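Local coordinates for protein beta-1,4-mannanase (Caldicellulosiruptor saccharolyticus, PDB 1PMH) that probably helps a mannan-degrading enzyme hold its substrate, as a family 27 carbohydrate-binding module that binds mannohexaose, at residues I146-D149 and F150-K153. Residues are numbered along the deposited sequence; the frame is centred on the assembly and turned at random.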
loop_
_atom_site.group_PDB
_atom_site.type_symbol
_atom_site.label_atom_id
_atom_site.label_comp_id
_atom_site.label_asym_id
_atom_site.label_seq_id
_atom_site.Cartn_x
_atom_site.Cartn_y
_atom_site.Cartn_z
ATOM N N ILE A 146 -3.433 12.874 -7.753
ATOM C CA ILE A 146 -2.128 13.365 -8.182
ATOM C C ILE A 146 -2.320 14.868 -8.447
ATOM O O ILE A 146 -3.101 15.213 -9.332
ATOM C CB ILE A 146 -1.599 12.638 -9.417
ATOM C CG1 ILE A 146 -1.477 11.133 -9.159
ATOM C CG2 ILE A 146 -0.282 13.220 -9.863
ATOM C CD1 ILE A 146 -1.149 10.311 -10.377
ATOM N N PRO A 147 -1.638 15.770 -7.744
ATOM C CA PRO A 147 -1.858 17.209 -7.933
ATOM C C PRO A 147 -1.372 17.618 -9.311
ATOM O O PRO A 147 -0.478 17.002 -9.891
ATOM C CB PRO A 147 -1.069 17.810 -6.774
ATOM C CG PRO A 147 -0.033 16.820 -6.425
ATOM C CD PRO A 147 -0.630 15.486 -6.711
ATOM N N GLU A 148 -1.925 18.726 -9.801
ATOM C CA GLU A 148 -1.657 19.212 -11.149
ATOM C C GLU A 148 -0.147 19.398 -11.371
ATOM O O GLU A 148 0.390 19.075 -12.442
ATOM C CB GLU A 148 -2.506 20.465 -11.417
ATOM C CG GLU A 148 -4.007 20.202 -11.265
ATOM C CD GLU A 148 -4.615 20.338 -9.863
ATOM O OE1 GLU A 148 -4.466 19.457 -8.967
ATOM O OE2 GLU A 148 -5.324 21.352 -9.663
ATOM N N ASP A 149 0.564 19.911 -10.357
ATOM C CA ASP A 149 1.997 20.165 -10.506
ATOM C C ASP A 149 2.827 18.891 -10.572
ATOM O O ASP A 149 4.001 18.970 -10.933
ATOM C CB ASP A 149 2.537 21.120 -9.436
ATOM C CG ASP A 149 2.761 20.486 -8.089
ATOM O OD1 ASP A 149 1.922 19.708 -7.635
ATOM O OD2 ASP A 149 3.716 20.818 -7.345
ATOM N N PHE A 150 2.256 17.727 -10.256
ATOM C CA PHE A 150 2.923 16.422 -10.465
ATOM C C PHE A 150 2.532 15.710 -11.734
ATOM O O PHE A 150 3.013 14.595 -11.974
ATOM C CB PHE A 150 2.709 15.535 -9.220
ATOM C CG PHE A 150 3.831 15.641 -8.231
ATOM C CD1 PHE A 150 4.195 16.853 -7.674
ATOM C CD2 PHE A 150 4.608 14.525 -7.931
ATOM C CE1 PHE A 150 5.339 16.919 -6.863
ATOM C CE2 PHE A 150 5.677 14.613 -7.140
ATOM C CZ PHE A 150 6.072 15.798 -6.609
ATOM N N ARG A 151 1.641 16.312 -12.547
ATOM C CA ARG A 151 1.188 15.664 -13.758
ATOM C C ARG A 151 2.176 16.014 -14.872
ATOM O O ARG A 151 1.872 16.731 -15.810
ATOM C CB ARG A 151 -0.252 16.018 -14.040
ATOM C CG ARG A 151 -1.200 15.582 -12.961
ATOM C CD ARG A 151 -2.653 15.924 -13.296
ATOM N NE ARG A 151 -3.481 15.826 -12.101
ATOM C CZ ARG A 151 -4.701 16.319 -11.984
ATOM N NH1 ARG A 151 -5.340 16.875 -13.008
ATOM N NH2 ARG A 151 -5.343 16.191 -10.841
ATOM N N THR A 152 3.371 15.441 -14.735
ATOM C CA THR A 152 4.526 15.756 -15.529
ATOM C C THR A 152 5.551 14.671 -15.221
ATOM O O THR A 152 5.274 13.734 -14.451
ATOM C CB THR A 152 5.045 17.177 -15.230
ATOM O OG1 THR A 152 6.074 17.466 -16.202
ATOM C CG2 THR A 152 5.576 17.344 -13.776
ATOM N N LYS A 153 6.739 14.778 -15.793
ATOM C CA LYS A 153 7.769 13.803 -15.490
ATOM C C LYS A 153 8.277 13.991 -14.058
ATOM O O LYS A 153 8.677 15.089 -13.666
ATOM C CB LYS A 153 8.898 13.902 -16.505
ATOM C CG LYS A 153 8.548 13.463 -17.907
ATOM C CD LYS A 153 9.612 13.948 -18.906
ATOM C CE LYS A 153 9.443 15.410 -19.267
ATOM N NZ LYS A 153 10.324 16.058 -20.288
HETATM O O HOH W 1 2.464 19.917 -14.619
#
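Arg151 reaches back along the turn to Ile146, and each part of its side chain meets something on the way. Arg151 CB rests against Glu148 O at 3.5 Å, and Arg151 CG packs on Pro147 O and, at 4.0 Å, on Ile146 CG2. From CG to NE the chain is extended (chi2 -178°), which carries CD past Glu148 CA and delivers the guanidinium side-on to one carbonyl: NE and NH2 of Arg151 each donate to Ile146 O at 2.9 Å. That oxygen lies in the guanidinium plane, so the paired bonds fix the group's rotation; a long, flexible aliphatic chain ending in a planar guanidinium suits arginine to the task. Over one face lies Glu148 CG, while Glu148 OE1 stands 3.9 Å from Arg151 NH2, a long salt bridge of charges alone, because no N-H points at it. The backbone beneath is a short 3-10 turn in the loop joining strands 135-145 and 153-165 of the jellyroll beta-sandwich, with Phe150 N hydrogen-bonded to Pro147 O and Arg151 N to Glu148 O (3.0 Å). Pro147, whose ring restricts phi, leads into the turn. Its CG and Ile146 CG2 both pack on Phe150 CB, the latter at 3.8 Å, and the buried aromatic ring turns its edge to Asp149 OD1, 3.6 Å from Phe150 CD1. Lys114 and Lys154 also approach Phe150, the latter through a cation-pi contact.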